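Local coordinates for protein Abbfa_003403 (Acinetobacter baumannii, PDB 4ZXH) that probably assembles a peptide product as a four-domain nonribosomal peptide synthetase, with condensation, adenylation, carrier and thioesterase domains in one chain, at residues 1268-1273 against 1294-1299; 1262-1267 against 1276-1281. All coordinates share one frame; numbering follows the deposited sequence.

Contact 1: 1268-1273 against 1294-1299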
loop_
_atom_site.group_PDB
_atom_site.type_symbol
_atom_site.label_atom_id
_atom_site.label_comp_id
_atom_site.label_asym_id
_atom_site.label_seq_id
_atom_site.Cartn_x
_atom_site.Cartn_y
_atom_site.Cartn_z
ATOM N N LYS A 1268 -41.271 -32.548 -8.445
ATOM C CA LYS A 1268 -42.711 -32.700 -8.663
ATOM C C LYS A 1268 -43.300 -31.513 -9.411
ATOM O O LYS A 1268 -44.404 -31.600 -9.940
ATOM C CB LYS A 1268 -43.460 -32.910 -7.334
ATOM C CG LYS A 1268 -43.807 -31.638 -6.556
ATOM C CD LYS A 1268 -44.454 -31.973 -5.212
ATOM C CE LYS A 1268 -44.533 -30.755 -4.302
ATOM N NZ LYS A 1268 -44.780 -31.119 -2.861
ATOM N N ASP A 1269 -42.554 -30.417 -9.479
ATOM C CA ASP A 1269 -43.049 -29.218 -10.147
ATOM C C ASP A 1269 -42.532 -29.102 -11.590
ATOM O O ASP A 1269 -42.748 -28.084 -12.253
ATOM C CB ASP A 1269 -42.670 -27.970 -9.346
ATOM C CG ASP A 1269 -43.268 -27.971 -7.929
ATOM O OD1 ASP A 1269 -44.491 -28.214 -7.787
ATOM O OD2 ASP A 1269 -42.506 -27.738 -6.953
ATOM N N GLU A 1270 -41.869 -30.149 -12.080
ATOM C CA GLU A 1270 -41.372 -30.146 -13.454
ATOM C C GLU A 1270 -42.526 -30.280 -14.462
ATOM O O GLU A 1270 -43.299 -31.232 -14.411
ATOM C CB GLU A 1270 -40.336 -31.265 -13.643
ATOM C CG GLU A 1270 -39.779 -31.424 -15.065
ATOM C CD GLU A 1270 -39.311 -30.121 -15.682
ATOM O OE1 GLU A 1270 -38.424 -29.459 -15.090
ATOM O OE2 GLU A 1270 -39.838 -29.758 -16.765
ATOM N N GLN A 1271 -42.629 -29.312 -15.369
ATOM C CA GLN A 1271 -43.710 -29.247 -16.358
ATOM C C GLN A 1271 -43.638 -30.359 -17.383
ATOM O O GLN A 1271 -44.673 -30.849 -17.851
ATOM C CB GLN A 1271 -43.691 -27.907 -17.114
ATOM C CG GLN A 1271 -43.983 -26.672 -16.273
ATOM C CD GLN A 1271 -45.325 -26.731 -15.581
ATOM O OE1 GLN A 1271 -46.314 -27.195 -16.153
ATOM N NE2 GLN A 1271 -45.369 -26.259 -14.340
ATOM N N GLU A 1272 -42.416 -30.725 -17.765
ATOM C CA GLU A 1272 -42.223 -31.684 -18.853
ATOM C C GLU A 1272 -42.540 -33.120 -18.394
ATOM O O GLU A 1272 -42.022 -33.598 -17.374
ATOM C CB GLU A 1272 -40.799 -31.571 -19.392
ATOM C CG GLU A 1272 -40.624 -31.965 -20.837
ATOM C CD GLU A 1272 -39.194 -31.761 -21.324
ATOM O OE1 GLU A 1272 -38.428 -31.036 -20.640
ATOM O OE2 GLU A 1272 -38.838 -32.337 -22.379
ATOM N N ASP A 1273 -43.414 -33.787 -19.141
ATOM C CA ASP A 1273 -43.889 -35.127 -18.789
ATOM C C ASP A 1273 -42.937 -36.246 -19.247
ATOM O O ASP A 1273 -42.736 -36.461 -20.450
ATOM C CB ASP A 1273 -45.280 -35.355 -19.381
ATOM C CG ASP A 1273 -46.005 -36.549 -18.750
ATOM O OD1 ASP A 1273 -45.517 -37.063 -17.707
ATOM O OD2 ASP A 1273 -47.070 -36.966 -19.299
ATOM N N PRO A 1294 -40.629 -30.720 -3.858
ATOM C CA PRO A 1294 -40.728 -29.413 -4.532
ATOM C C PRO A 1294 -39.541 -29.082 -5.435
ATOM O O PRO A 1294 -38.406 -29.426 -5.111
ATOM C CB PRO A 1294 -40.790 -28.427 -3.367
ATOM C CG PRO A 1294 -41.449 -29.208 -2.284
ATOM C CD PRO A 1294 -40.914 -30.614 -2.421
ATOM N N GLY A 1295 -39.824 -28.421 -6.558
ATOM C CA GLY A 1295 -38.805 -27.955 -7.488
ATOM C C GLY A 1295 -39.011 -28.564 -8.859
ATOM O O GLY A 1295 -39.809 -29.502 -9.007
ATOM N N ASP A 1296 -38.318 -28.032 -9.870
ATOM C CA ASP A 1296 -38.347 -28.639 -11.207
ATOM C C ASP A 1296 -37.017 -29.322 -11.453
ATOM O O ASP A 1296 -36.234 -29.486 -10.517
ATOM C CB ASP A 1296 -38.657 -27.614 -12.309
ATOM C CG ASP A 1296 -37.684 -26.440 -12.341
ATOM O OD1 ASP A 1296 -36.454 -26.616 -12.182
ATOM O OD2 ASP A 1296 -38.157 -25.308 -12.554
ATOM N N HIS A 1297 -36.757 -29.693 -12.705
ATOM C CA HIS A 1297 -35.581 -30.476 -13.055
ATOM C C HIS A 1297 -34.275 -29.804 -12.653
ATOM O O HIS A 1297 -33.330 -30.473 -12.237
ATOM C CB HIS A 1297 -35.564 -30.762 -14.555
ATOM C CG HIS A 1297 -34.484 -31.707 -14.964
ATOM N ND1 HIS A 1297 -34.472 -33.034 -14.577
ATOM C CD2 HIS A 1297 -33.362 -31.519 -15.697
ATOM C CE1 HIS A 1297 -33.403 -33.628 -15.077
ATOM N NE2 HIS A 1297 -32.713 -32.730 -15.762
ATOM N N SER A 1298 -34.215 -28.482 -12.772
ATOM C CA SER A 1298 -33.054 -27.743 -12.286
ATOM C C SER A 1298 -33.138 -27.296 -10.806
ATOM O O SER A 1298 -32.199 -27.500 -10.041
ATOM C CB SER A 1298 -32.820 -26.529 -13.175
ATOM O OG SER A 1298 -32.073 -26.929 -14.302
ATOM N N SER A 1299 -34.260 -26.700 -10.414
ATOM C CA SER A 1299 -34.375 -26.023 -9.130
ATOM C C SER A 1299 -34.403 -26.974 -7.943
ATOM O O SER A 1299 -34.247 -26.545 -6.805
ATOM C CB SER A 1299 -35.629 -25.145 -9.107
ATOM O OG SER A 1299 -36.812 -25.914 -9.286
#

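Contact 2: 1262-1267 against 1276-1281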
loop_
_atom_site.group_PDB
_atom_site.type_symbol
_atom_site.label_atom_id
_atom_site.label_comp_id
_atom_site.label_asym_id
_atom_site.label_seq_id
_atom_site.Cartn_x
_atom_site.Cartn_y
_atom_site.Cartn_z
ATOM N N ILE A 1262 -32.621 -48.532 -5.261
ATOM C CA ILE A 1262 -32.596 -47.177 -5.806
ATOM C C ILE A 1262 -33.498 -46.222 -5.049
ATOM O O ILE A 1262 -34.636 -46.559 -4.718
ATOM C CB ILE A 1262 -33.031 -47.175 -7.289
ATOM C CG1 ILE A 1262 -31.997 -47.885 -8.155
ATOM C CG2 ILE A 1262 -33.232 -45.760 -7.801
ATOM C CD1 ILE A 1262 -32.447 -48.046 -9.572
ATOM N N LEU A 1263 -32.988 -45.028 -4.779
ATOM C CA LEU A 1263 -33.821 -43.926 -4.313
ATOM C C LEU A 1263 -33.963 -42.924 -5.450
ATOM O O LEU A 1263 -32.967 -42.313 -5.871
ATOM C CB LEU A 1263 -33.219 -43.254 -3.074
ATOM C CG LEU A 1263 -33.866 -41.946 -2.615
ATOM C CD1 LEU A 1263 -35.287 -42.203 -2.178
ATOM C CD2 LEU A 1263 -33.063 -41.311 -1.482
ATOM N N LEU A 1264 -35.185 -42.772 -5.964
ATOM C CA LEU A 1264 -35.437 -41.785 -7.015
ATOM C C LEU A 1264 -36.183 -40.569 -6.477
ATOM O O LEU A 1264 -37.339 -40.673 -6.062
ATOM C CB LEU A 1264 -36.221 -42.410 -8.164
ATOM C CG LEU A 1264 -36.696 -41.434 -9.246
ATOM C CD1 LEU A 1264 -35.542 -40.796 -9.953
ATOM C CD2 LEU A 1264 -37.596 -42.144 -10.233
ATOM N N VAL A 1265 -35.511 -39.423 -6.471
ATOM C CA VAL A 1265 -36.109 -38.178 -6.005
ATOM C C VAL A 1265 -36.659 -37.416 -7.208
ATOM O O VAL A 1265 -35.901 -36.981 -8.079
ATOM C CB VAL A 1265 -35.079 -37.297 -5.237
ATOM C CG1 VAL A 1265 -35.697 -35.987 -4.816
ATOM C CG2 VAL A 1265 -34.540 -38.033 -4.006
ATOM N N LYS A 1266 -37.976 -37.269 -7.279
ATOM C CA LYS A 1266 -38.574 -36.623 -8.436
ATOM C C LYS A 1266 -38.933 -35.173 -8.151
ATOM O O LYS A 1266 -39.552 -34.846 -7.131
ATOM C CB LYS A 1266 -39.812 -37.384 -8.896
ATOM C CG LYS A 1266 -40.569 -36.681 -10.003
ATOM C CD LYS A 1266 -41.595 -37.591 -10.639
ATOM C CE LYS A 1266 -42.463 -36.818 -11.613
ATOM N NZ LYS A 1266 -43.770 -37.528 -11.820
ATOM N N ALA A 1267 -38.515 -34.299 -9.053
ATOM C CA ALA A 1267 -38.923 -32.907 -9.025
ATOM C C ALA A 1267 -40.402 -32.829 -9.411
ATOM O O ALA A 1267 -40.749 -33.043 -10.570
ATOM C CB ALA A 1267 -38.056 -32.093 -9.980
ATOM N N GLU A 1276 -44.791 -41.069 -14.600
ATOM C CA GLU A 1276 -44.801 -41.052 -13.134
ATOM C C GLU A 1276 -43.423 -41.273 -12.537
ATOM O O GLU A 1276 -43.084 -40.673 -11.525
ATOM C CB GLU A 1276 -45.749 -42.114 -12.571
ATOM C CG GLU A 1276 -47.233 -41.830 -12.758
ATOM C CD GLU A 1276 -47.686 -40.504 -12.149
ATOM O OE1 GLU A 1276 -47.069 -40.042 -11.161
ATOM O OE2 GLU A 1276 -48.679 -39.933 -12.657
ATOM N N SER A 1277 -42.633 -42.133 -13.169
ATOM C CA SER A 1277 -41.356 -42.553 -12.603
ATOM C C SER A 1277 -40.183 -42.157 -13.472
ATOM O O SER A 1277 -39.128 -42.791 -13.403
ATOM C CB SER A 1277 -41.345 -44.060 -12.415
ATOM O OG SER A 1277 -42.492 -44.455 -11.692
ATOM N N LEU A 1278 -40.377 -41.138 -14.309
ATOM C CA LEU A 1278 -39.401 -40.766 -15.330
ATOM C C LEU A 1278 -39.002 -41.959 -16.219
ATOM O O LEU A 1278 -37.945 -41.943 -16.857
ATOM C CB LEU A 1278 -38.154 -40.149 -14.672
ATOM C CG LEU A 1278 -38.471 -39.056 -13.657
ATOM C CD1 LEU A 1278 -37.207 -38.417 -13.115
ATOM C CD2 LEU A 1278 -39.373 -38.015 -14.268
ATOM N N GLY A 1279 -39.849 -42.985 -16.271
ATOM C CA GLY A 1279 -39.583 -44.130 -17.114
ATOM C C GLY A 1279 -38.890 -45.295 -16.423
ATOM O O GLY A 1279 -38.704 -46.342 -17.034
ATOM N N TRP A 1280 -38.524 -45.152 -15.151
ATOM C CA TRP A 1280 -37.751 -46.210 -14.483
ATOM C C TRP A 1280 -38.550 -47.477 -14.233
ATOM O O TRP A 1280 -37.976 -48.548 -14.021
ATOM C CB TRP A 1280 -37.158 -45.708 -13.156
ATOM C CG TRP A 1280 -35.939 -44.886 -13.382
ATOM C CD1 TRP A 1280 -35.870 -43.530 -13.428
ATOM C CD2 TRP A 1280 -34.615 -45.367 -13.653
ATOM N NE1 TRP A 1280 -34.581 -43.128 -13.678
ATOM C CE2 TRP A 1280 -33.787 -44.237 -13.827
ATOM C CE3 TRP A 1280 -34.041 -46.642 -13.743
ATOM C CZ2 TRP A 1280 -32.415 -44.339 -14.104
ATOM C CZ3 TRP A 1280 -32.666 -46.743 -14.013
ATOM C CH2 TRP A 1280 -31.876 -45.597 -14.186
ATOM N N ASP A 1281 -39.871 -47.360 -14.261
ATOM C CA ASP A 1281 -40.726 -48.531 -14.133
ATOM C C ASP A 1281 -40.464 -49.569 -15.232
ATOM O O ASP A 1281 -40.940 -50.695 -15.137
ATOM C CB ASP A 1281 -42.213 -48.130 -14.140
ATOM C CG ASP A 1281 -42.607 -47.291 -15.353
ATOM O OD1 ASP A 1281 -41.817 -46.416 -15.768
ATOM O OD2 ASP A 1281 -43.705 -47.517 -15.908
#

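Contact 1: 1268-1273 against 1294-1299
Two acidic side chains of one loop grip backbone N-H groups of another, and the second loop carries the probable catalytic histidine of the thioesterase domain. The fold is that of an alpha/beta hydrolase. Residues 1268-1273 follow strand 1262-1267, and residues 1294-1299 follow the neighbouring strand 1288-1293. Asp-1269 and Gly-1295 are joined twice. The N of Asp-1269 gives a bond to Gly-1295 O at 2.9 Å. The N of Gly-1295 returns an almost straight one to Asp-1269 OD2 at 2.8 Å, meeting the carboxylate from above its plane. Gly-1295 has a positive phi of 121°, where a side chain would be jammed against the preceding carbonyl.

Glu-1270 starts with CG anti to the backbone N (chi1 177°) and then bends at chi2. This lays it alongside His-1297. Its carboxylate bridges both loops, each oxygen using its anti lone pair: OE1 takes the N of His-1297, and OE2 takes the N of Glu-1272. The two side chains point the same way, with the carboxylate and imidazole planes 80° apart. ND1 of His-1297 bonds Asp-1164, and with Cys-1137 this pair fits a Cys-His-Asp triad. Asp-1296, just before the histidine, forms an Asx motif. Its OD1 accepts the N of Ser-1299 at 2.8 Å, and the N of Asp-1296 donates to Ser-1299 OG at 2.7 Å.

Contact 2: 1262-1267 against 1276-1281
Leu-1264 overlaps the turn at 1277-1280 with its two methyl groups. CG stands anti to the backbone N (chi1 173°), which sends the branch out from the strand toward the turn. CD2 lies 3.6 Å from Ser-1277 O and 3.9 Å from Trp-1280 CD1. It reaches the indole obliquely, at the pyrrole part of the ring. The other methyl, CD1, meets Leu-1278 CD1 at 4.3 Å. One leucine thus touches three residues of the turn.

The turn is type I', from Ser-1277 to Trp-1280. The N of Trp-1280 closes it by donating to Ser-1277 O at 3.0 Å. That oxygen also lies in the plane of the indole, at its edge. Leu-1278 and Gly-1279 occupy the two central positions, both with positive phi. The indole is fixed at its polar end by a bond from NE1 to Thr-1165 O, Tyr-1144 meets the ring edge-to-face, and Met-1162 of strand 1157-1163 touches both Leu-1264 and Trp-1280.

Lys-1266 lies two residues further along the strand. Its extended chain reaches the start of the second segment. NZ donates to Glu-1276 O at 3.2 Å, from well above the carbonyl plane. The same oxygen accepts a bond from Gln-1290 of strand 1288-1293. Glu-1276 OE1 stays 4.2 Å from Lys-1266 NZ, too far for a salt bridge, and the glutamate side chain is poorly ordered. On the way, Lys-1266 CE packs at 4.2 Å from Leu-1278 CD2.

Leu-1278 also touches Asp-1164, the acid of the probable catalytic triad. The contact packs the connection between two parallel strands against one face of the central sheet, in the alpha/beta-hydrolase fold of a thioesterase domain.

Both contacts belong to the thioesterase domain at the C-terminal end of the chain, and their centres are 12 Å apart. Their segments alternate along the sequence: 1262-1267, 1268-1273, 1276-1281, then 1294-1299. The first two are continuous. Contact 2 uses strand 1262-1267 itself, and contact 1 begins where that strand ends. Strand 1288-1293, parallel to it at the edge of the sheet, leads into 1294-1299. The contacts meet at Ala-1267, whose CB packs 3.2 Å from Asp-1296 O. Asp-1164 also links them: OD1 accepts the N of Ala-1267, and OD2 accepts His-1297 ND1. Both contacts thus reach Asp-1164, and contact 1 holds the histidine of the probable triad.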